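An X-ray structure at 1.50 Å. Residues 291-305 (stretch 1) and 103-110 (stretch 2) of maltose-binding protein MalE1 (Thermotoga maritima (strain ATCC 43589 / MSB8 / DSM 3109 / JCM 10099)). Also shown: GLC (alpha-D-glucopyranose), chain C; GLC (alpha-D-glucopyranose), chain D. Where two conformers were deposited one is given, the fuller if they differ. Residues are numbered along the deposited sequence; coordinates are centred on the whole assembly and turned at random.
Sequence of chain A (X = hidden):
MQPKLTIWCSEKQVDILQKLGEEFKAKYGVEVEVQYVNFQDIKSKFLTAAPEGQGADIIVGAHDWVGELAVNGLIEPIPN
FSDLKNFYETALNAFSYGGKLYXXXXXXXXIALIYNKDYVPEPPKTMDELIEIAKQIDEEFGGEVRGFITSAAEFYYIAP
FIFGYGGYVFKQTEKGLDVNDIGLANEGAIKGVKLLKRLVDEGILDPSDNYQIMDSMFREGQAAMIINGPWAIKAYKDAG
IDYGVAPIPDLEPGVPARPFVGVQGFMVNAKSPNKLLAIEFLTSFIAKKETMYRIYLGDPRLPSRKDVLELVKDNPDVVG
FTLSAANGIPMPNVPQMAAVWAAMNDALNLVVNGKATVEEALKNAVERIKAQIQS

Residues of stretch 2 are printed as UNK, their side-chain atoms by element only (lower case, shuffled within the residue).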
# COMPACT_ATOMS: atom_id res chain seq x y z
N THR A 291 -10.73 -16.60 10.93
CA THR A 291 -11.23 -15.49 10.12
C THR A 291 -10.10 -14.75 9.45
O THR A 291 -10.22 -14.38 8.28
CB THR A 291 -12.02 -14.52 10.97
OG1 THR A 291 -12.90 -15.27 11.80
CG2 THR A 291 -12.82 -13.63 10.06
N MET A 292 -8.98 -14.57 10.16
CA MET A 292 -7.83 -13.89 9.57
C MET A 292 -7.23 -14.71 8.44
O MET A 292 -6.77 -14.15 7.44
CB MET A 292 -6.81 -13.59 10.67
CG MET A 292 -7.19 -12.38 11.50
SD MET A 292 -6.85 -10.89 10.56
CE MET A 292 -7.53 -9.59 11.60
N TYR A 293 -7.27 -16.03 8.56
CA TYR A 293 -6.78 -16.88 7.48
C TYR A 293 -7.71 -16.83 6.28
O TYR A 293 -7.25 -16.76 5.13
CB TYR A 293 -6.53 -18.29 8.03
CG TYR A 293 -5.94 -19.28 7.06
CD1 TYR A 293 -4.84 -18.95 6.30
CD2 TYR A 293 -6.40 -20.60 7.03
CE1 TYR A 293 -4.26 -19.88 5.43
CE2 TYR A 293 -5.83 -21.53 6.18
CZ TYR A 293 -4.77 -21.17 5.39
OH TYR A 293 -4.20 -22.10 4.56
N ARG A 294 -9.03 -16.83 6.52
CA ARG A 294 -9.99 -16.67 5.44
C ARG A 294 -9.83 -15.34 4.73
O ARG A 294 -9.97 -15.27 3.51
CB ARG A 294 -11.42 -16.85 5.96
CG ARG A 294 -11.67 -18.27 6.35
CD ARG A 294 -13.02 -18.41 7.02
NE ARG A 294 -14.07 -18.04 6.10
CZ ARG A 294 -15.33 -17.81 6.44
NH1 ARG A 294 -15.70 -17.91 7.70
NH2 ARG A 294 -16.21 -17.46 5.51
N ILE A 295 -9.53 -14.27 5.48
CA ILE A 295 -9.22 -12.98 4.86
C ILE A 295 -7.99 -13.08 3.98
O ILE A 295 -7.99 -12.59 2.84
CB ILE A 295 -9.12 -11.85 5.92
CG1 ILE A 295 -10.50 -11.54 6.50
CG2 ILE A 295 -8.51 -10.58 5.30
CD1 ILE A 295 -10.45 -10.65 7.71
N TYR A 296 -6.92 -13.72 4.48
CA TYR A 296 -5.75 -13.97 3.64
C TYR A 296 -6.13 -14.72 2.37
O TYR A 296 -5.69 -14.37 1.27
CB TYR A 296 -4.66 -14.75 4.39
CG TYR A 296 -3.64 -15.33 3.43
CD1 TYR A 296 -2.56 -14.58 2.99
CD2 TYR A 296 -3.78 -16.63 2.93
CE1 TYR A 296 -1.64 -15.11 2.08
CE2 TYR A 296 -2.88 -17.16 2.08
CZ TYR A 296 -1.81 -16.41 1.63
OH TYR A 296 -0.93 -16.96 0.72
N LEU A 297 -6.91 -15.79 2.51
CA LEU A 297 -7.26 -16.57 1.32
C LEU A 297 -8.04 -15.74 0.32
O LEU A 297 -7.90 -15.94 -0.89
CB LEU A 297 -8.04 -17.82 1.73
CG LEU A 297 -7.18 -18.83 2.50
CD1 LEU A 297 -8.06 -19.96 2.98
CD2 LEU A 297 -6.05 -19.35 1.61
N GLY A 298 -8.86 -14.81 0.80
CA GLY A 298 -9.61 -13.92 -0.07
C GLY A 298 -8.83 -12.72 -0.56
O GLY A 298 -9.17 -12.17 -1.61
N ASP A 299 -7.77 -12.33 0.16
CA ASP A 299 -7.02 -11.11 -0.14
C ASP A 299 -5.59 -11.36 0.32
O ASP A 299 -5.18 -10.87 1.39
CB ASP A 299 -7.65 -9.92 0.60
CG ASP A 299 -6.90 -8.63 0.43
OD1 ASP A 299 -6.01 -8.55 -0.44
OD2 ASP A 299 -7.21 -7.66 1.17
N PRO A 300 -4.80 -12.10 -0.44
CA PRO A 300 -3.52 -12.61 0.08
C PRO A 300 -2.39 -11.59 0.10
O PRO A 300 -1.84 -11.22 -0.94
CB PRO A 300 -3.21 -13.80 -0.84
CG PRO A 300 -3.88 -13.46 -2.13
CD PRO A 300 -5.14 -12.72 -1.75
N ARG A 301 -2.03 -11.15 1.31
CA ARG A 301 -0.87 -10.29 1.54
C ARG A 301 0.06 -10.98 2.54
O ARG A 301 0.30 -12.19 2.40
CB ARG A 301 -1.33 -8.88 1.96
CG ARG A 301 -2.40 -8.35 1.00
CD ARG A 301 -2.87 -6.94 1.30
NE ARG A 301 -4.13 -6.65 0.61
CZ ARG A 301 -4.55 -5.44 0.25
NH1 ARG A 301 -3.80 -4.34 0.47
NH2 ARG A 301 -5.75 -5.34 -0.32
N LEU A 302 0.59 -10.27 3.56
CA LEU A 302 1.48 -10.89 4.55
C LEU A 302 0.78 -10.84 5.91
O LEU A 302 0.82 -9.80 6.57
CB LEU A 302 2.83 -10.16 4.59
CG LEU A 302 3.63 -10.08 3.28
CD1 LEU A 302 4.89 -9.25 3.41
CD2 LEU A 302 3.98 -11.45 2.77
N PRO A 303 0.16 -11.93 6.38
CA PRO A 303 -0.72 -11.84 7.57
C PRO A 303 -0.05 -11.27 8.81
O PRO A 303 1.09 -11.59 9.13
CB PRO A 303 -1.20 -13.28 7.77
CG PRO A 303 -1.22 -13.84 6.35
CD PRO A 303 -0.00 -13.22 5.68
N SER A 304 -0.78 -10.40 9.51
CA SER A 304 -0.31 -9.77 10.75
C SER A 304 -0.59 -10.59 11.99
O SER A 304 0.04 -10.34 13.03
CB SER A 304 -0.88 -8.36 10.91
OG SER A 304 -0.37 -7.50 9.91
N ARG A 305 -1.48 -11.57 11.93
CA ARG A 305 -1.72 -12.43 13.07
C ARG A 305 -0.67 -13.53 12.96
O ARG A 305 -0.54 -14.16 11.90
CB ARG A 305 -3.13 -13.02 12.98
CG ARG A 305 -3.46 -13.88 14.18
CD ARG A 305 -4.90 -14.33 14.32
NE ARG A 305 -4.83 -15.44 15.24
CZ ARG A 305 -5.47 -15.54 16.39
NH1 ARG A 305 -6.32 -14.60 16.81
NH2 ARG A 305 -5.25 -16.61 17.13
N UNK A 103 -6.58 0.39 15.39
CA UNK A 103 -7.07 -0.52 14.38
C UNK A 103 -6.66 -1.95 14.65
O UNK A 103 -5.72 -2.21 15.40
N UNK A 104 -7.37 -2.86 14.00
CA UNK A 104 -6.99 -4.27 14.00
C UNK A 104 -6.31 -4.57 12.68
O UNK A 104 -6.98 -4.58 11.62
c UNK A 104 -9.61 -6.01 16.26
c UNK A 104 -7.76 -6.65 14.27
c UNK A 104 -8.20 -5.19 14.28
c UNK A 104 -8.81 -4.88 15.66
N UNK A 105 -5.01 -4.83 12.66
CA UNK A 105 -4.29 -5.10 11.40
C UNK A 105 -4.54 -6.52 10.93
O UNK A 105 -4.61 -7.47 11.73
c UNK A 105 -4.12 -4.90 13.84
c UNK A 105 -2.82 -5.36 13.27
c UNK A 105 -2.82 -4.94 11.81
N UNK A 106 -4.68 -6.68 9.63
CA UNK A 106 -4.81 -8.02 9.08
C UNK A 106 -3.62 -8.45 8.23
O UNK A 106 -3.43 -9.66 8.03
c UNK A 106 -6.14 -8.20 8.31
c UNK A 106 -5.87 -7.86 4.53
o UNK A 106 -6.52 -6.11 3.05
c UNK A 106 -6.78 -6.39 6.66
c UNK A 106 -5.79 -8.37 5.81
c UNK A 106 -6.87 -5.87 5.39
c UNK A 106 -6.21 -7.63 6.90
c UNK A 106 -6.42 -6.62 4.33
N UNK A 107 -2.81 -7.52 7.74
CA UNK A 107 -1.68 -7.90 6.89
C UNK A 107 -0.73 -6.73 6.76
O UNK A 107 -1.12 -5.56 6.91
c UNK A 107 -2.15 -8.29 5.48
N UNK A 108 0.52 -7.04 6.47
CA UNK A 108 1.47 -6.06 5.97
C UNK A 108 1.77 -6.35 4.50
O UNK A 108 1.34 -7.36 3.94
c UNK A 108 6.23 -6.46 6.19
c UNK A 108 2.75 -5.99 6.80
c UNK A 108 3.59 -7.22 6.70
s UNK A 108 5.20 -7.06 7.53
N UNK A 109 2.50 -5.43 3.87
CA UNK A 109 2.68 -5.53 2.43
C UNK A 109 3.82 -4.61 2.01
O UNK A 109 4.18 -3.67 2.72
c UNK A 109 1.41 -5.11 1.68
c UNK A 109 -0.36 -3.28 1.58
o UNK A 109 -1.16 -4.18 1.29
c UNK A 109 1.06 -3.64 1.95
o UNK A 109 -0.65 -2.07 1.57
N UNK A 110 4.36 -4.88 0.82
CA UNK A 110 5.27 -3.98 0.13
C UNK A 110 5.24 -4.35 -1.34
O UNK A 110 5.02 -5.51 -1.69
c UNK A 110 6.70 -4.13 0.64
C1 GLC C . -6.52 -1.92 -3.80
C2 GLC C . -5.83 -2.34 -2.56
C3 GLC C . -5.04 -1.24 -1.97
C4 GLC C . -4.06 -0.69 -2.95
C5 GLC C . -4.79 -0.14 -4.20
C6 GLC C . -3.94 0.21 -5.25
O1 GLC C . -7.49 -0.96 -3.50
O2 GLC C . -6.85 -2.80 -1.63
O3 GLC C . -4.36 -1.80 -0.79
O4 GLC C . -3.31 0.39 -2.33
O5 GLC C . -5.59 -1.34 -4.75
O6 GLC C . -4.71 0.83 -6.28
C1 GLC D . -1.93 0.18 -2.41
C2 GLC D . -1.35 0.29 -1.05
C3 GLC D . -1.66 1.59 -0.45
C4 GLC D . -1.14 2.73 -1.31
C5 GLC D . -1.69 2.64 -2.77
C6 GLC D . -1.03 3.54 -3.66
O2 GLC D . -1.99 -0.72 -0.22
O3 GLC D . -0.98 1.73 0.85
O4 GLC D . -1.62 4.01 -0.78
O5 GLC D . -1.36 1.23 -3.25
O6 GLC D . -1.78 3.61 -4.86
O HOH W 1 -4.77 -11.87 6.51
O HOH W 2 -3.77 -11.62 10.01

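Position 103 has no side-chain atoms beyond CA and lies out of reach of stretch 1; it is Gly 103. Position 104 carries four carbons, forked at the first, with one arm two carbons long; the one-carbon arm lies 4.0 Å from Met 292 CE. This beta-branched pattern is isoleucine, Ile 104. At position 105 three carbons close a ring onto the backbone nitrogen, and CB of this ring lies 4.0 Å from Ser 304 OG, which identifies Pro 105. Its carbonyl O lies 3.6 Å from Met 292 CE and, although buried by the contact, has no polar partner in the model.

Position 106 has one carbon followed by a six-carbon ring bearing a single oxygen, and that oxygen lies 2.5 Å from Asp 299 OD2. The residue is Tyr 106. Its hydroxyl donates this short hydrogen bond, while CB touches Met 292 SD at 3.6 Å and CD1 meets Ile 295 CG2 at 3.5 Å. Although CA-to-CB points away from stretch 1, the ring returns to the helix and the loop that follows it.

Position 107 shows a single carbon, 3.7 Å from Arg 301 CB, and is Ala 107. Its CA lies 4.1 Å from Pro 303 CA in a non-hydrogen-bonded pair. Position 108 has an unbranched side chain of two carbons, a sulfur and a terminal carbon; the second carbon packs 3.7 Å from Leu 302 CB, both side chains lying on the same face of the sheet. It is Met 108.

Position 109 has three carbons, the third carrying two oxygens, one of them 2.8 Å from Arg 301 NH1: a carboxylate at the length of glutamate. Glu 109 OE1 accepts this hydrogen bond within a salt bridge. Position 110 has one carbon and makes no contact with stretch 1; it is Ala 110.

The backbone sets the register. Met 108 N donates to Leu 302 O at 2.8 Å, and Leu 302 N donates to Met 108 O at 3.0 Å, forming an antiparallel pair; Ser 304 N extends the ladder to Tyr 106 O at 3.1 Å. A water donates to both Tyr 106 O and Met 292 O, tying strand to helix. Asp 299 accepts from both Tyr 106 and Arg 301, with Arg 301 NE 2.9 Å from Asp 299 OD1. The arginine, held between two carboxylates, also donates from NH1 to O3 of the chain C glucose at 2.9 Å, while Glu 109 OE2 accepts from O2 of the chain D glucose at 2.6 Å. In this maltose-binding protein, the same charged network joins the two stretches and engages sugar.

Stretch 2, residues 103-110: GIPYAMEA
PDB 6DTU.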